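Local coordinates for putative dioxygenase (1H-3-hydroxy-4-oxoquinaldine 2,4-dioxygenase) (Mycobacteroides abscessus subsp. abscessus, PDB 6RA3) that cleaves the heterocyclic ring of the Pseudomonas quinolone signal PQS with dioxygen, yielding N-octanoylanthranilate and carbon monoxide, at the 2-(octanoylamino)benzoic acid site and the interface of chains A and C. Residues are numbered along the deposited sequence; one frame, centred on the assembly and turned at random. Chains: chain A/B/C, Putative dioxygenase (1H-3-hydroxy-4-oxoquinaldine 2,4-dioxygenase).

Contact 1: the 2-(octanoylamino)benzoic acid site. Residues chain A 19; chain B 31-33, 95-97, 131, 138, 148, 151, 155, 168, 172, 180, 183, 187, 246-247. With JWH (2-(octanoylamino)benzoic acid), chain D.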
loop_
_atom_site.group_PDB
_atom_site.type_symbol
_atom_site.label_atom_id
_atom_site.label_comp_id
_atom_site.label_asym_id
_atom_site.label_seq_id
_atom_site.Cartn_x
_atom_site.Cartn_y
_atom_site.Cartn_z
ATOM N N HIS A 19 -20.032 -7.176 4.025
ATOM C CA HIS A 19 -20.545 -7.967 5.136
ATOM C C HIS A 19 -21.915 -8.598 4.884
ATOM O O HIS A 19 -22.515 -9.126 5.826
ATOM C CB HIS A 19 -20.593 -7.112 6.414
ATOM C CG HIS A 19 -19.264 -6.977 7.096
ATOM N ND1 HIS A 19 -18.403 -5.926 6.862
ATOM C CD2 HIS A 19 -18.648 -7.770 8.004
ATOM C CE1 HIS A 19 -17.319 -6.070 7.605
ATOM N NE2 HIS A 19 -17.440 -7.185 8.303
ATOM N N TRP B 31 -10.794 -0.149 18.240
ATOM C CA TRP B 31 -10.488 -1.556 17.977
ATOM C C TRP B 31 -10.972 -1.982 16.605
ATOM O O TRP B 31 -12.025 -1.544 16.129
ATOM C CB TRP B 31 -11.136 -2.430 19.034
ATOM C CG TRP B 31 -10.435 -2.368 20.310
ATOM C CD1 TRP B 31 -10.657 -1.507 21.326
ATOM C CD2 TRP B 31 -9.363 -3.213 20.717
ATOM N NE1 TRP B 31 -9.794 -1.766 22.358
ATOM C CE2 TRP B 31 -8.972 -2.798 21.995
ATOM C CE3 TRP B 31 -8.674 -4.263 20.102
ATOM C CZ2 TRP B 31 -7.953 -3.423 22.694
ATOM C CZ3 TRP B 31 -7.661 -4.858 20.767
ATOM C CH2 TRP B 31 -7.315 -4.458 22.067
ATOM N N ALA B 32 -10.183 -2.833 15.949
ATOM C CA ALA B 32 -10.578 -3.529 14.724
ATOM C C ALA B 32 -10.709 -2.615 13.525
ATOM O O ALA B 32 -11.329 -2.992 12.527
ATOM C CB ALA B 32 -11.891 -4.317 14.882
ATOM N N HIS B 33 -10.098 -1.437 13.554
ATOM C CA HIS B 33 -9.882 -0.722 12.315
ATOM C C HIS B 33 -8.558 0.023 12.439
ATOM O O HIS B 33 -7.872 -0.059 13.467
ATOM C CB HIS B 33 -11.091 0.166 11.962
ATOM C CG HIS B 33 -11.397 1.225 12.964
ATOM N ND1 HIS B 33 -12.233 2.285 12.688
ATOM C CD2 HIS B 33 -10.990 1.389 14.239
ATOM C CE1 HIS B 33 -12.305 3.076 13.743
ATOM N NE2 HIS B 33 -11.568 2.553 14.698
ATOM N N HIS B 95 -10.279 7.620 18.560
ATOM C CA HIS B 95 -11.641 7.177 18.330
ATOM C C HIS B 95 -12.119 6.133 19.344
ATOM O O HIS B 95 -11.467 5.099 19.584
ATOM C CB HIS B 95 -11.788 6.635 16.915
ATOM C CG HIS B 95 -13.150 6.047 16.670
ATOM N ND1 HIS B 95 -14.267 6.837 16.524
ATOM C CD2 HIS B 95 -13.586 4.764 16.647
ATOM C CE1 HIS B 95 -15.328 6.060 16.352
ATOM N NE2 HIS B 95 -14.940 4.802 16.416
ATOM N N ALA B 96 -13.289 6.419 19.933
ATOM C CA ALA B 96 -13.965 5.527 20.862
ATOM C C ALA B 96 -13.024 4.900 21.864
ATOM O O ALA B 96 -12.361 5.598 22.633
ATOM C CB ALA B 96 -14.738 4.445 20.081
ATOM N N HIS B 97 -12.976 3.582 21.920
ATOM C CA HIS B 97 -12.230 2.969 22.979
ATOM C C HIS B 97 -10.725 3.016 22.745
ATOM O O HIS B 97 -9.984 2.624 23.635
ATOM C CB HIS B 97 -12.763 1.565 23.199
ATOM C CG HIS B 97 -14.182 1.599 23.634
ATOM N ND1 HIS B 97 -14.540 2.000 24.900
ATOM C CD2 HIS B 97 -15.333 1.469 22.936
ATOM C CE1 HIS B 97 -15.858 2.068 24.977
ATOM N NE2 HIS B 97 -16.363 1.743 23.803
ATOM N N PHE B 131 -24.604 -2.523 26.490
ATOM C CA PHE B 131 -23.266 -2.469 25.924
ATOM C C PHE B 131 -22.414 -3.593 26.502
ATOM O O PHE B 131 -21.724 -4.311 25.765
ATOM C CB PHE B 131 -22.644 -1.091 26.200
ATOM C CG PHE B 131 -21.290 -0.891 25.558
ATOM C CD1 PHE B 131 -21.129 -1.052 24.186
ATOM C CD2 PHE B 131 -20.195 -0.555 26.325
ATOM C CE1 PHE B 131 -19.886 -0.877 23.581
ATOM C CE2 PHE B 131 -18.942 -0.376 25.734
ATOM C CZ PHE B 131 -18.802 -0.535 24.359
ATOM N N ILE B 138 -19.177 -10.540 21.804
ATOM C CA ILE B 138 -18.047 -10.645 20.874
ATOM C C ILE B 138 -16.934 -11.515 21.441
ATOM O O ILE B 138 -15.961 -11.804 20.736
ATOM C CB ILE B 138 -17.530 -9.242 20.456
ATOM C CG1 ILE B 138 -17.074 -8.390 21.643
ATOM C CG2 ILE B 138 -18.608 -8.513 19.688
ATOM C CD1 ILE B 138 -16.612 -6.926 21.257
ATOM N N ARG B 148 -21.062 -8.336 16.637
ATOM C CA ARG B 148 -20.516 -7.256 15.817
ATOM C C ARG B 148 -21.602 -6.583 14.992
ATOM O O ARG B 148 -21.701 -5.346 14.961
ATOM C CB ARG B 148 -19.420 -7.786 14.891
ATOM C CG ARG B 148 -18.865 -6.706 13.948
ATOM C CD ARG B 148 -17.843 -7.234 12.972
ATOM N NE ARG B 148 -18.405 -8.313 12.165
ATOM C CZ ARG B 148 -17.726 -9.006 11.256
ATOM N NH1 ARG B 148 -16.441 -8.735 11.017
ATOM N NH2 ARG B 148 -18.345 -9.970 10.591
ATOM N N LEU B 151 -23.651 -4.242 17.050
ATOM C CA LEU B 151 -22.936 -2.991 17.300
ATOM C C LEU B 151 -22.976 -2.078 16.083
ATOM O O LEU B 151 -23.275 -0.879 16.195
ATOM C CB LEU B 151 -21.490 -3.284 17.707
ATOM C CG LEU B 151 -21.318 -3.832 19.119
ATOM C CD1 LEU B 151 -19.897 -4.271 19.331
ATOM C CD2 LEU B 151 -21.733 -2.796 20.189
ATOM N N TRP B 155 -24.183 1.785 15.517
ATOM C CA TRP B 155 -23.230 2.818 15.150
ATOM C C TRP B 155 -23.678 3.615 13.947
ATOM O O TRP B 155 -23.397 4.820 13.859
ATOM C CB TRP B 155 -21.885 2.168 14.848
ATOM C CG TRP B 155 -21.267 1.526 16.021
ATOM C CD1 TRP B 155 -21.536 1.746 17.363
ATOM C CD2 TRP B 155 -20.233 0.555 15.973
ATOM N NE1 TRP B 155 -20.710 0.959 18.140
ATOM C CE2 TRP B 155 -19.903 0.221 17.303
ATOM C CE3 TRP B 155 -19.545 -0.065 14.924
ATOM C CZ2 TRP B 155 -18.926 -0.721 17.602
ATOM C CZ3 TRP B 155 -18.580 -0.984 15.225
ATOM C CH2 TRP B 155 -18.287 -1.315 16.547
ATOM N N VAL B 168 -17.247 1.064 7.217
ATOM C CA VAL B 168 -17.618 -0.073 8.044
ATOM C C VAL B 168 -17.828 -1.322 7.177
ATOM O O VAL B 168 -17.599 -2.454 7.625
ATOM C CB VAL B 168 -18.890 0.256 8.864
ATOM C CG1 VAL B 168 -19.396 -0.959 9.578
ATOM C CG2 VAL B 168 -18.625 1.391 9.875
ATOM N N SER B 172 -12.800 -2.192 6.695
ATOM C CA SER B 172 -12.425 -2.756 7.987
ATOM C C SER B 172 -12.391 -4.285 7.977
ATOM O O SER B 172 -12.600 -4.921 9.019
ATOM C CB SER B 172 -13.365 -2.258 9.089
ATOM O OG SER B 172 -13.251 -0.848 9.229
ATOM N N TRP B 180 -11.779 -9.239 17.853
ATOM C CA TRP B 180 -13.051 -8.770 18.399
ATOM C C TRP B 180 -13.259 -9.262 19.821
ATOM O O TRP B 180 -13.792 -8.535 20.669
ATOM C CB TRP B 180 -14.200 -9.221 17.497
ATOM C CG TRP B 180 -14.372 -8.289 16.368
ATOM C CD1 TRP B 180 -13.780 -8.366 15.144
ATOM C CD2 TRP B 180 -15.176 -7.104 16.354
ATOM N NE1 TRP B 180 -14.174 -7.319 14.365
ATOM C CE2 TRP B 180 -15.034 -6.525 15.082
ATOM C CE3 TRP B 180 -15.986 -6.471 17.296
ATOM C CZ2 TRP B 180 -15.685 -5.348 14.723
ATOM C CZ3 TRP B 180 -16.648 -5.302 16.931
ATOM C CH2 TRP B 180 -16.480 -4.751 15.662
ATOM N N ALA B 183 -11.074 -7.103 21.994
ATOM C CA ALA B 183 -11.672 -5.787 22.241
ATOM C C ALA B 183 -12.714 -5.873 23.355
ATOM O O ALA B 183 -12.719 -5.048 24.278
ATOM C CB ALA B 183 -12.287 -5.225 20.967
ATOM N N ILE B 187 -12.163 -3.738 26.704
ATOM C CA ILE B 187 -13.113 -2.669 26.969
ATOM C C ILE B 187 -13.909 -2.980 28.226
ATOM O O ILE B 187 -14.100 -2.112 29.081
ATOM C CB ILE B 187 -14.031 -2.443 25.756
ATOM C CG1 ILE B 187 -13.199 -2.019 24.542
ATOM C CG2 ILE B 187 -15.073 -1.375 26.096
ATOM C CD1 ILE B 187 -13.998 -1.908 23.278
ATOM N N HIS B 246 -21.761 6.897 15.102
ATOM C CA HIS B 246 -20.722 6.714 16.109
ATOM C C HIS B 246 -19.334 7.093 15.612
ATOM O O HIS B 246 -18.371 6.922 16.366
ATOM C CB HIS B 246 -20.807 5.248 16.564
ATOM C CG HIS B 246 -19.703 4.759 17.447
ATOM N ND1 HIS B 246 -19.428 5.288 18.693
ATOM C CD2 HIS B 246 -18.866 3.702 17.299
ATOM C CE1 HIS B 246 -18.442 4.612 19.248
ATOM N NE2 HIS B 246 -18.084 3.639 18.429
ATOM N N PHE B 247 -19.206 7.602 14.378
ATOM C CA PHE B 247 -17.917 7.884 13.743
ATOM C C PHE B 247 -17.831 9.360 13.348
ATOM O O PHE B 247 -17.695 9.696 12.162
ATOM C CB PHE B 247 -17.688 6.988 12.516
ATOM C CG PHE B 247 -17.719 5.523 12.820
ATOM C CD1 PHE B 247 -16.565 4.887 13.213
ATOM C CD2 PHE B 247 -18.890 4.769 12.711
ATOM C CE1 PHE B 247 -16.546 3.566 13.480
ATOM C CE2 PHE B 247 -18.866 3.432 12.981
ATOM C CZ PHE B 247 -17.692 2.833 13.383
HETATM C C4 JWH D . -15.040 -2.003 18.575
HETATM C C14 JWH D . -16.474 -2.952 11.087
HETATM C C5 JWH D . -15.760 -0.693 18.910
HETATM C C6 JWH D . -16.560 -0.740 19.964
HETATM C C11 JWH D . -14.549 -0.981 13.746
HETATM C C7 JWH D . -17.285 0.563 20.243
HETATM C C8 JWH D . -15.216 1.009 16.891
HETATM C C9 JWH D . -14.329 0.121 16.009
HETATM C C10 JWH D . -14.737 0.314 14.546
HETATM C C12 JWH D . -15.461 -1.036 12.515
HETATM C C13 JWH D . -15.914 -2.503 12.450
HETATM N N1 JWH D . -15.775 0.608 18.168
HETATM C C3 JWH D . -15.182 -3.089 19.327
HETATM C C1 JWH D . -16.719 -1.993 20.821
HETATM C C15 JWH D . -16.046 -4.408 10.856
HETATM C C2 JWH D . -16.081 -3.100 20.528
HETATM O O1 JWH D . -16.923 1.560 19.529
HETATM O O2 JWH D . -18.214 0.622 21.101
HETATM O O3 JWH D . -15.504 2.121 16.554
HETATM O O HOH W 1 -21.251 1.802 21.143
#

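Contact 2: the interface of chains A and C. Residues chain A 168-170, 173-174; chain C 14, 16-19, 85.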
loop_
_atom_site.group_PDB
_atom_site.type_symbol
_atom_site.label_atom_id
_atom_site.label_comp_id
_atom_site.label_asym_id
_atom_site.label_seq_id
_atom_site.Cartn_x
_atom_site.Cartn_y
_atom_site.Cartn_z
ATOM N N VAL A 168 -2.209 -5.499 -18.414
ATOM C CA VAL A 168 -1.130 -6.306 -18.978
ATOM C C VAL A 168 0.170 -5.503 -19.060
ATOM O O VAL A 168 1.245 -6.012 -18.710
ATOM C CB VAL A 168 -1.560 -6.835 -20.362
ATOM C CG1 VAL A 168 -0.400 -7.541 -21.048
ATOM C CG2 VAL A 168 -2.730 -7.768 -20.219
ATOM N N ARG A 169 0.083 -4.248 -19.528
ATOM C CA ARG A 169 1.259 -3.411 -19.735
ATOM C C ARG A 169 1.847 -2.900 -18.416
ATOM O O ARG A 169 3.070 -2.757 -18.294
ATOM C CB ARG A 169 0.889 -2.222 -20.614
ATOM C CG ARG A 169 0.551 -2.584 -22.074
ATOM C CD ARG A 169 0.397 -1.328 -22.953
ATOM N NE ARG A 169 -0.706 -0.480 -22.492
ATOM C CZ ARG A 169 -1.105 0.644 -23.089
ATOM N NH1 ARG A 169 -0.498 1.070 -24.188
ATOM N NH2 ARG A 169 -2.123 1.340 -22.585
ATOM N N TYR A 170 0.997 -2.601 -17.430
ATOM C CA TYR A 170 1.386 -1.761 -16.297
ATOM C C TYR A 170 1.168 -2.388 -14.920
ATOM O O TYR A 170 1.848 -2.012 -13.958
ATOM C CB TYR A 170 0.613 -0.440 -16.352
ATOM C CG TYR A 170 0.804 0.371 -17.622
ATOM C CD1 TYR A 170 2.058 0.525 -18.187
ATOM C CD2 TYR A 170 -0.269 1.009 -18.241
ATOM C CE1 TYR A 170 2.242 1.278 -19.325
ATOM C CE2 TYR A 170 -0.084 1.771 -19.392
ATOM C CZ TYR A 170 1.173 1.888 -19.929
ATOM O OH TYR A 170 1.404 2.632 -21.060
ATOM N N GLY A 173 3.751 -6.124 -13.220
ATOM C CA GLY A 173 5.204 -6.087 -13.245
ATOM C C GLY A 173 5.810 -6.834 -12.070
ATOM O O GLY A 173 5.111 -7.399 -11.224
ATOM N N GLY A 174 7.147 -6.846 -12.033
ATOM C CA GLY A 174 7.866 -7.431 -10.914
ATOM C C GLY A 174 7.913 -8.937 -10.846
ATOM O O GLY A 174 8.191 -9.488 -9.772
ATOM N N PHE C 14 10.171 -1.071 -4.928
ATOM C CA PHE C 14 10.217 -0.600 -6.311
ATOM C C PHE C 14 8.826 -0.761 -6.906
ATOM O O PHE C 14 7.933 -1.356 -6.294
ATOM C CB PHE C 14 11.244 -1.405 -7.133
ATOM C CG PHE C 14 10.870 -2.846 -7.290
ATOM C CD1 PHE C 14 11.060 -3.740 -6.256
ATOM C CD2 PHE C 14 10.280 -3.292 -8.455
ATOM C CE1 PHE C 14 10.670 -5.044 -6.375
ATOM C CE2 PHE C 14 9.880 -4.604 -8.571
ATOM C CZ PHE C 14 10.079 -5.477 -7.554
ATOM N N ASP C 16 7.371 -1.611 -11.180
ATOM C CA ASP C 16 7.845 -2.024 -12.498
ATOM C C ASP C 16 6.671 -1.953 -13.470
ATOM O O ASP C 16 5.775 -2.791 -13.388
ATOM C CB ASP C 16 8.395 -3.444 -12.395
ATOM C CG ASP C 16 8.741 -4.059 -13.742
ATOM O OD1 ASP C 16 8.855 -3.330 -14.744
ATOM O OD2 ASP C 16 8.902 -5.292 -13.775
ATOM N N GLN C 17 6.687 -0.983 -14.393
ATOM C CA GLN C 17 5.552 -0.734 -15.272
ATOM C C GLN C 17 6.016 -0.474 -16.704
ATOM O O GLN C 17 6.928 0.326 -16.932
ATOM C CB GLN C 17 4.731 0.466 -14.780
ATOM C CG GLN C 17 4.305 0.391 -13.323
ATOM C CD GLN C 17 3.253 1.423 -12.975
ATOM O OE1 GLN C 17 2.330 1.673 -13.755
ATOM N NE2 GLN C 17 3.365 2.005 -11.783
ATOM N N GLY C 18 5.367 -1.115 -17.659
ATOM C CA GLY C 18 5.641 -0.883 -19.063
ATOM C C GLY C 18 6.298 -2.091 -19.725
ATOM O O GLY C 18 6.863 -2.972 -19.075
ATOM N N HIS C 19 6.217 -2.124 -21.063
ATOM C CA HIS C 19 6.805 -3.240 -21.799
ATOM C C HIS C 19 7.418 -2.843 -23.140
ATOM O O HIS C 19 8.018 -3.703 -23.785
ATOM C CB HIS C 19 5.750 -4.365 -21.996
ATOM C CG HIS C 19 5.677 -5.344 -20.854
ATOM N ND1 HIS C 19 4.701 -5.291 -19.878
ATOM C CD2 HIS C 19 6.462 -6.403 -20.534
ATOM C CE1 HIS C 19 4.887 -6.270 -19.009
ATOM N NE2 HIS C 19 5.953 -6.955 -19.380
ATOM N N LEU C 85 15.567 -8.011 -11.842
ATOM C CA LEU C 85 14.450 -7.706 -12.742
ATOM C C LEU C 85 14.802 -7.878 -14.219
ATOM O O LEU C 85 13.983 -7.541 -15.086
ATOM C CB LEU C 85 13.967 -6.265 -12.526
ATOM C CG LEU C 85 13.318 -5.936 -11.174
ATOM C CD1 LEU C 85 12.926 -4.447 -11.172
ATOM C CD2 LEU C 85 12.131 -6.849 -10.847
#

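Contact 3: the interface of chains A and C. Residues chain A 60-65; chain C 3-6.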
loop_
_atom_site.group_PDB
_atom_site.type_symbol
_atom_site.label_atom_id
_atom_site.label_comp_id
_atom_site.label_asym_id
_atom_site.label_seq_id
_atom_site.Cartn_x
_atom_site.Cartn_y
_atom_site.Cartn_z
ATOM N N GLY A 60 2.324 -11.585 -3.821
ATOM C CA GLY A 60 1.978 -10.413 -3.042
ATOM C C GLY A 60 2.987 -9.295 -3.231
ATOM O O GLY A 60 3.812 -9.330 -4.150
ATOM N N PRO A 61 2.950 -8.281 -2.350
ATOM C CA PRO A 61 3.964 -7.213 -2.431
ATOM C C PRO A 61 5.386 -7.727 -2.242
ATOM O O PRO A 61 6.290 -7.158 -2.843
ATOM C CB PRO A 61 3.552 -6.213 -1.326
ATOM C CG PRO A 61 2.505 -6.875 -0.525
ATOM C CD PRO A 61 1.922 -8.014 -1.328
ATOM N N ASP A 62 5.609 -8.788 -1.459
ATOM C CA ASP A 62 6.945 -9.351 -1.289
ATOM C C ASP A 62 7.294 -10.181 -2.521
ATOM O O ASP A 62 6.758 -11.275 -2.711
ATOM C CB ASP A 62 7.015 -10.186 -0.013
ATOM C CG ASP A 62 8.360 -10.907 0.156
ATOM O OD1 ASP A 62 9.278 -10.715 -0.695
ATOM O OD2 ASP A 62 8.501 -11.685 1.139
ATOM N N ARG A 63 8.185 -9.671 -3.368
ATOM C CA ARG A 63 8.517 -10.370 -4.610
ATOM C C ARG A 63 9.834 -11.139 -4.539
ATOM O O ARG A 63 10.420 -11.470 -5.582
ATOM C CB ARG A 63 8.515 -9.402 -5.769
ATOM C CG ARG A 63 7.123 -8.908 -6.115
ATOM C CD ARG A 63 6.083 -10.068 -6.362
ATOM N NE ARG A 63 4.776 -9.470 -6.597
ATOM C CZ ARG A 63 4.474 -8.827 -7.703
ATOM N NH1 ARG A 63 5.355 -8.747 -8.689
ATOM N NH2 ARG A 63 3.300 -8.269 -7.829
ATOM N N ASN A 64 10.264 -11.500 -3.336
ATOM C CA ASN A 64 11.346 -12.459 -3.219
ATOM C C ASN A 64 10.920 -13.788 -3.844
ATOM O O ASN A 64 9.737 -14.154 -3.876
ATOM C CB ASN A 64 11.728 -12.674 -1.762
ATOM C CG ASN A 64 12.715 -11.592 -1.233
ATOM O OD1 ASN A 64 13.471 -11.007 -2.001
ATOM N ND2 ASN A 64 12.726 -11.381 0.082
ATOM N N LEU A 65 11.902 -14.540 -4.294
ATOM C CA LEU A 65 11.616 -15.843 -4.870
ATOM C C LEU A 65 11.316 -16.843 -3.766
ATOM O O LEU A 65 12.053 -16.949 -2.778
ATOM C CB LEU A 65 12.798 -16.287 -5.732
ATOM C CG LEU A 65 13.122 -15.252 -6.817
ATOM C CD1 LEU A 65 14.134 -15.820 -7.817
ATOM C CD2 LEU A 65 11.836 -14.768 -7.573
ATOM N N THR C 3 6.009 -3.093 -4.545
ATOM C CA THR C 3 6.616 -4.401 -4.348
ATOM C C THR C 3 8.009 -4.237 -3.753
ATOM O O THR C 3 8.628 -3.184 -3.849
ATOM C CB THR C 3 6.717 -5.179 -5.682
ATOM O OG1 THR C 3 7.093 -4.296 -6.728
ATOM C CG2 THR C 3 5.401 -5.819 -6.089
ATOM N N THR C 4 8.497 -5.296 -3.153
ATOM C CA THR C 4 9.806 -5.309 -2.531
ATOM C C THR C 4 10.586 -6.546 -2.958
ATOM O O THR C 4 10.007 -7.590 -3.256
ATOM C CB THR C 4 9.721 -5.316 -0.991
ATOM O OG1 THR C 4 8.918 -6.429 -0.545
ATOM C CG2 THR C 4 9.118 -4.015 -0.498
ATOM N N LYS C 5 11.909 -6.412 -2.964
ATOM C CA LYS C 5 12.827 -7.540 -3.049
ATOM C C LYS C 5 13.982 -7.316 -2.072
ATOM O O LYS C 5 14.401 -6.182 -1.845
ATOM C CB LYS C 5 13.364 -7.696 -4.490
ATOM C CG LYS C 5 12.479 -8.485 -5.448
ATOM C CD LYS C 5 13.084 -8.460 -6.860
ATOM C CE LYS C 5 12.344 -9.360 -7.873
ATOM N NZ LYS C 5 12.294 -10.781 -7.447
ATOM N N THR C 6 14.517 -8.400 -1.525
ATOM C CA THR C 6 15.781 -8.339 -0.785
ATOM C C THR C 6 16.943 -8.358 -1.771
ATOM O O THR C 6 17.038 -9.244 -2.629
ATOM C CB THR C 6 15.883 -9.484 0.214
ATOM O OG1 THR C 6 14.743 -9.473 1.054
ATOM C CG2 THR C 6 17.090 -9.324 1.112
HETATM O O HOH W 2 10.773 -8.428 -0.087
#

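Contact 1: the 2-(octanoylamino)benzoic acid site
This is the active-site pocket of an alpha/beta-hydrolase-fold dioxygenase, holding the reaction product, N-octanoylanthranilate, at partial occupancy; 504 of its 508 Å² are hidden by protein. Two histidines grip the polar end. The catalytic B:His246, CG anti to its backbone N (chi1 171°), donates from NE2 to carboxylate O1 at 2.6 Å, the oxygen lying 21° out of the ring plane. B:His95 NE2 donates to the amide oxygen O3 at 2.7 Å, nearly within its own ring plane. The second carboxylate oxygen, O2, reaches B:Trp155 NE1 through a water. B:His97, a substrate-binding residue, turns its ring edge to carboxylate carbon C7, with CD2 at 3.4 Å. Two indoles approach one face of the benzoate ring, B:Trp155 CZ2 at 3.3 Å from C6 and B:Trp180 CZ3 at 3.6 Å from C3, while B:Ile187 CD1 packs on the other face, against C2. Along the octanoyl chain, C10 sits over the face of B:His33, 3.6 Å from its centroid, and the tip C15 meets A:His19 CE1 at 3.9 Å, so a neighbouring chain contributes to the tail end. B:His95 closes strand 90-95, B:His246 lies in a loop, and helices 144-156, 162-170 and 177-194 supply much of the surrounding wall.

Contact 2: the interface of chains A and C
The tight part of this patch, between two copies of the protein in the deposited assembly, is a backbone-to-backbone meeting at the end of helix 162-170; the structure alone does not show its role in solution. C:Gly18 N donates to A:Arg169 O at 2.9 Å, approaching in the carbonyl plane with a C=O...N angle of 151°. The same oxygen also receives C:His19 ND1 at 3.4 Å, a weak bond; the imidazole contributes mainly by burial, lying edge-on along the A:Val168 to A:Arg169 backbone with 45 Å² hidden and A:Arg169 C in the ring plane. A:Tyr170 brings the CD1 edge of its phenol ring alongside C:Gly18, 3.9 Å from CA; one face of that ring is covered within its own chain by A:Arg169 CB. A second firm point is A:Gly174 N, which donates to C:Asp16 OD2 at 2.9 Å and 160° at the hydrogen, reaching the carboxylate from above its plane. C:Asp16 has CG anti to the backbone N (chi1 172°), which carries the carboxylate to the glycine pair.

The rim is looser. C:Gln17 CG stands 3.5 Å from A:Tyr170 O, C:Phe14 CE2 stays 4.2 Å from A:Gly174 CA, and C:Leu85 hides merely 3 Å². In the fold, chain A offers the end of helix 162-170 and the loop after it; chain C offers the end of strand 10-17 and the loop that follows.

Contact 3: the interface of chains A and C
The guanidinium of A:Arg63 carries the methyl CG2 of C:Thr3 over the centre of one face, 3.5 Å above the plane. At its edge, NE donates to A:Gly60 O at 2.6 Å, nearly in the guanidinium plane; this bond within chain A should restrict rotation of the group and keep its face turned to the methyl. A bend at chi2 (-53°) folds the arginine chain so that CG also touches C:Thr3 CG2. The other flat group is the amide of A:Asn64, which makes paired bonds along its edge to C:Thr6: OD1 receives the backbone N at 2.8 Å on a lone pair, and ND2 donates to the hydroxyl OG1 at 2.9 Å, in the amide plane and nearly straight (173° at the hydrogen). The two bonds fix which way round the amide sits.

Between these groups the backbones form a parallel bridge of A:Asp62 with C:Thr4. C:Thr4 N donates to A:Pro61 O at 2.9 Å, and A:Arg63 N to C:Thr4 O at 2.8 Å, the latter nearly along the C=O axis. C:Lys5 bends at chi4 to bring NZ to A:Arg63 O at 2.7 Å, from above the carbonyl plane. A water joins A:Asp62 OD1 to C:Thr4 OG1, while the same OD1 receives A:Asn64 N and may steady the loop. This pairing belongs to the deposited assembly and need not persist in solution. In the fold, loop 60-65 of chain A follows strand 51-54 and lines up with strand 3-7 of chain C.

Contact 2 and contact 3 are neighbouring patches of one A-C interface, their C-alpha centres about 14 Å apart, and together they engage strands 3-7 and 10-17 of chain C. Contact 1 lies farther off, about 39 Å from contact 2 and 33 Å from contact 3 between centres of C-alpha atoms. Residues 19 and 168 occur in both contact 1 and contact 2, on different chain pairs. The same histidine that packs against a neighbour's helix thus also lies by the tip of that neighbour's product tail, and, if this trimeric arrangement persists in solution, assembly might lightly affect the tail end of the pocket.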